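Local coordinates for protein Cyclo(L-tyrosyl-L-tyrosyl) synthase (Mycobacterium tuberculosis, PDB 2X9Q) that probably joins two tyrosyl groups taken from tyrosyl-tRNA into cyclo(L-Tyr-L-Tyr), an ATP-independent step toward mycocyclosin, at residues F237-N251 with G269-V281. Sequence-based numbering, arbitrary orientation.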
# COMPACT_ATOMS: atom_id res chain seq x y z
N PHE A 237 -1.03 6.06 0.94
CA PHE A 237 -2.48 5.92 0.67
C PHE A 237 -3.23 7.23 0.81
O PHE A 237 -4.35 7.26 0.41
CB PHE A 237 -3.15 4.83 1.53
CG PHE A 237 -2.82 3.49 1.07
CD1 PHE A 237 -3.58 2.90 0.01
CD2 PHE A 237 -1.71 2.82 1.60
CE1 PHE A 237 -3.28 1.59 -0.46
CE2 PHE A 237 -1.32 1.51 1.14
CZ PHE A 237 -2.11 0.87 0.10
N LEU A 238 -2.63 8.23 1.46
CA LEU A 238 -3.23 9.57 1.69
C LEU A 238 -2.82 10.54 0.59
O LEU A 238 -3.68 11.29 0.05
CB LEU A 238 -2.74 10.14 3.05
CG LEU A 238 -3.32 9.34 4.25
CD1 LEU A 238 -2.52 9.70 5.53
CD2 LEU A 238 -4.83 9.74 4.39
N ASP A 239 -1.53 10.55 0.25
CA ASP A 239 -1.02 11.65 -0.62
C ASP A 239 0.29 11.36 -1.31
O ASP A 239 1.27 12.13 -1.13
CB ASP A 239 -0.92 12.96 0.18
CG ASP A 239 -1.07 14.21 -0.74
OD1 ASP A 239 -0.98 14.08 -2.02
OD2 ASP A 239 -1.33 15.32 -0.23
N THR A 240 0.30 10.31 -2.12
CA THR A 240 1.43 10.02 -2.99
C THR A 240 1.76 11.24 -3.89
O THR A 240 2.94 11.55 -4.08
CB THR A 240 1.17 8.77 -3.85
OG1 THR A 240 1.09 7.62 -3.00
CG2 THR A 240 2.31 8.53 -4.91
N PRO A 241 0.75 11.98 -4.39
CA PRO A 241 1.14 13.22 -5.15
C PRO A 241 2.05 14.17 -4.39
O PRO A 241 3.03 14.68 -4.97
CB PRO A 241 -0.24 13.89 -5.43
CG PRO A 241 -1.04 12.65 -5.74
CD PRO A 241 -0.70 11.76 -4.47
N ALA A 242 1.79 14.45 -3.12
CA ALA A 242 2.70 15.24 -2.27
C ALA A 242 4.06 14.60 -2.08
O ALA A 242 5.07 15.28 -2.13
CB ALA A 242 2.11 15.55 -0.88
N ILE A 243 4.11 13.29 -1.91
CA ILE A 243 5.37 12.65 -1.53
C ILE A 243 6.27 12.50 -2.78
O ILE A 243 7.48 12.69 -2.69
CB ILE A 243 5.02 11.27 -0.95
CG1 ILE A 243 4.26 11.49 0.40
CG2 ILE A 243 6.30 10.36 -0.87
CD1 ILE A 243 3.59 10.15 0.93
N LEU A 244 5.68 12.11 -3.90
CA LEU A 244 6.43 11.80 -5.13
C LEU A 244 6.38 12.93 -6.18
O LEU A 244 7.03 12.82 -7.20
CB LEU A 244 5.93 10.50 -5.75
CG LEU A 244 6.27 9.24 -4.92
CD1 LEU A 244 5.72 8.01 -5.60
CD2 LEU A 244 7.80 9.15 -4.75
N GLY A 245 5.59 13.98 -5.94
CA GLY A 245 5.43 15.11 -6.89
C GLY A 245 4.83 14.69 -8.22
O GLY A 245 5.38 15.10 -9.25
N VAL A 246 3.74 13.90 -8.24
CA VAL A 246 3.10 13.48 -9.47
C VAL A 246 1.68 14.12 -9.43
O VAL A 246 1.26 14.58 -8.37
CB VAL A 246 3.02 11.94 -9.56
CG1 VAL A 246 4.48 11.36 -9.77
CG2 VAL A 246 2.33 11.38 -8.28
N PRO A 247 1.00 14.26 -10.58
CA PRO A 247 -0.29 14.98 -10.56
C PRO A 247 -1.39 14.23 -9.79
O PRO A 247 -2.23 14.86 -9.10
CB PRO A 247 -0.69 15.06 -12.10
CG PRO A 247 0.72 15.13 -12.78
CD PRO A 247 1.59 14.18 -11.95
N SER A 248 -1.40 12.89 -9.92
CA SER A 248 -2.41 12.09 -9.20
C SER A 248 -1.81 10.71 -9.09
O SER A 248 -0.80 10.40 -9.78
CB SER A 248 -3.71 12.03 -9.95
OG SER A 248 -3.60 11.37 -11.19
N SER A 249 -2.38 9.85 -8.26
CA SER A 249 -1.75 8.53 -8.18
C SER A 249 -2.78 7.53 -7.73
O SER A 249 -3.61 7.86 -6.85
CB SER A 249 -0.50 8.55 -7.21
OG SER A 249 -0.00 7.18 -7.08
N LEU A 250 -2.70 6.31 -8.29
CA LEU A 250 -3.55 5.22 -7.88
C LEU A 250 -2.73 4.20 -7.08
O LEU A 250 -1.80 3.61 -7.61
CB LEU A 250 -4.10 4.48 -9.15
CG LEU A 250 -5.23 3.54 -8.95
CD1 LEU A 250 -6.57 4.28 -8.43
CD2 LEU A 250 -5.50 2.94 -10.30
N ASN A 251 -3.12 3.97 -5.82
CA ASN A 251 -2.38 3.06 -4.96
C ASN A 251 -3.00 1.67 -5.08
O ASN A 251 -4.20 1.47 -4.80
CB ASN A 251 -2.36 3.62 -3.51
CG ASN A 251 -1.32 2.87 -2.66
OD1 ASN A 251 -1.22 1.66 -2.77
ND2 ASN A 251 -0.59 3.57 -1.82
N GLY A 269 -12.94 14.23 8.15
CA GLY A 269 -12.07 13.50 9.10
C GLY A 269 -10.69 13.34 8.42
O GLY A 269 -10.24 14.21 7.65
N LEU A 270 -10.04 12.22 8.67
CA LEU A 270 -8.81 11.87 7.95
C LEU A 270 -9.25 11.39 6.56
O LEU A 270 -9.94 10.35 6.48
CB LEU A 270 -8.15 10.70 8.71
CG LEU A 270 -6.81 10.26 8.01
CD1 LEU A 270 -5.78 11.35 7.97
CD2 LEU A 270 -6.26 9.01 8.71
N ARG A 271 -8.83 12.08 5.48
CA ARG A 271 -9.20 11.71 4.14
C ARG A 271 -8.00 11.81 3.21
O ARG A 271 -7.17 12.70 3.35
CB ARG A 271 -10.37 12.61 3.61
CG ARG A 271 -11.76 12.35 4.39
CD ARG A 271 -12.30 10.89 4.15
NE ARG A 271 -13.62 10.78 4.76
CZ ARG A 271 -13.86 10.52 6.08
NH1 ARG A 271 -12.83 10.45 6.96
NH2 ARG A 271 -15.15 10.38 6.51
N ALA A 272 -7.90 10.89 2.28
CA ALA A 272 -6.86 10.98 1.24
C ALA A 272 -7.12 12.23 0.40
O ALA A 272 -8.23 12.79 0.34
CB ALA A 272 -6.87 9.71 0.35
N SER A 273 -6.04 12.71 -0.19
CA SER A 273 -6.07 13.88 -1.08
C SER A 273 -7.05 13.64 -2.18
O SER A 273 -7.27 12.51 -2.61
CB SER A 273 -4.66 14.04 -1.73
OG SER A 273 -4.76 15.00 -2.78
N ARG A 274 -7.69 14.70 -2.65
CA ARG A 274 -8.57 14.60 -3.84
C ARG A 274 -7.84 14.05 -5.06
O ARG A 274 -8.49 13.55 -5.98
CB ARG A 274 -9.16 15.99 -4.19
CG ARG A 274 -8.05 16.93 -4.81
CD ARG A 274 -8.65 18.33 -5.21
NE ARG A 274 -9.80 18.25 -6.12
CZ ARG A 274 -9.81 17.86 -7.39
NH1 ARG A 274 -8.67 17.42 -8.04
NH2 ARG A 274 -11.02 17.89 -8.03
N ASN A 275 -6.52 14.06 -5.07
CA ASN A 275 -5.69 13.53 -6.24
C ASN A 275 -5.12 12.12 -6.01
O ASN A 275 -4.31 11.57 -6.81
CB ASN A 275 -4.61 14.59 -6.48
CG ASN A 275 -5.23 15.94 -6.89
OD1 ASN A 275 -6.21 15.94 -7.69
ND2 ASN A 275 -4.64 17.05 -6.46
N GLN A 276 -5.56 11.53 -4.89
CA GLN A 276 -5.11 10.16 -4.55
C GLN A 276 -6.26 9.15 -4.69
O GLN A 276 -7.37 9.37 -4.21
CB GLN A 276 -4.65 10.13 -3.06
CG GLN A 276 -4.28 8.67 -2.59
CD GLN A 276 -3.00 8.22 -3.22
OE1 GLN A 276 -2.01 8.94 -3.17
NE2 GLN A 276 -2.99 7.04 -3.82
N GLY A 277 -6.02 8.01 -5.31
CA GLY A 277 -7.03 6.96 -5.36
C GLY A 277 -6.48 5.60 -4.99
O GLY A 277 -5.25 5.39 -4.84
N HIS A 278 -7.39 4.65 -4.87
CA HIS A 278 -6.99 3.24 -4.57
C HIS A 278 -7.70 2.34 -5.55
O HIS A 278 -8.86 2.62 -5.90
CB HIS A 278 -7.46 2.91 -3.11
CG HIS A 278 -7.28 1.49 -2.67
ND1 HIS A 278 -6.14 0.75 -2.95
CD2 HIS A 278 -8.06 0.70 -1.88
CE1 HIS A 278 -6.24 -0.43 -2.35
NE2 HIS A 278 -7.40 -0.48 -1.69
N ALA A 279 -7.04 1.26 -6.00
CA ALA A 279 -7.65 0.22 -6.74
C ALA A 279 -7.22 -1.14 -6.27
O ALA A 279 -6.05 -1.36 -5.95
CB ALA A 279 -7.35 0.33 -8.29
N ILE A 280 -8.15 -2.08 -6.31
CA ILE A 280 -7.85 -3.46 -6.03
C ILE A 280 -7.53 -4.12 -7.39
O ILE A 280 -8.35 -4.02 -8.35
CB ILE A 280 -9.06 -4.13 -5.34
CG1 ILE A 280 -9.18 -3.53 -3.92
CG2 ILE A 280 -8.76 -5.65 -5.18
CD1 ILE A 280 -9.94 -2.18 -3.92
N VAL A 281 -6.36 -4.71 -7.49
CA VAL A 281 -5.84 -5.19 -8.78
C VAL A 281 -5.50 -6.64 -8.61
O VAL A 281 -4.67 -6.97 -7.75
CB VAL A 281 -4.56 -4.45 -9.22
CG1 VAL A 281 -4.04 -5.03 -10.48
CG2 VAL A 281 -4.85 -2.93 -9.38
O HOH W 1 -2.35 16.03 -3.33
O HOH W 2 -0.53 5.94 -4.74
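Within the central sheet of this cyclodipeptide synthase, strands 249-251 and 276-281 pair in parallel, and the kinked C-terminal part of helix 220-244 (237-244) packs across the Gln276 and His278 face. Register follows from four backbone bonds: Ser249 N to Asn275 O, Gly277 N to Ser249 O (2.9 Å), Asn251 N to Gly277 O (2.7 Å) and Ala279 N to Asn251 O.

Gln276 ties strand to helix. With CG anti to the backbone N (chi1 175°) and a bend at chi2, its amide reaches back so that OE1 accepts Thr240 N at 2.9 Å. That N-H lies just before the kink at Pro241, which has no N-H and touches OE1 with its CD. The other end of the amide, NE2, donates to Gly277 O, which Asn251 N approaches from the opposite face of the carbonyl plane, and to a water shared with Thr240 OG1 (also bonded to Leu236 O) and Ser249 OG (also bonded to His82 ND1). Two bonds thus hold NE2, and one OE1, fixing the rotation of the amide.

Asn251 O is gripped twice as well, by Ala279 N and, from the other face, by His278 ND1 at 2.8 Å, nearly in the imidazole plane. Phe237 and His278 form an edge-to-face pair, planes at 82°, with Phe237 CE1 nearest His278 ND1, while Asn251 ND2 sits 3.3 Å above the phenyl centre and bonds to Leu236 O.

Farther out, Ser273 N donates straight to Leu238 O (2.8 Å). On the sheet's other face Leu250 CD2 meets Ala279 CB.

Phe237 adjoins Glu233, and His278 adjoins Tyr253, probable catalytic and substrate-binding residues; such helix-covered parallel strands are characteristic of the Rossmann-like HUP core related to class I tRNA synthetases.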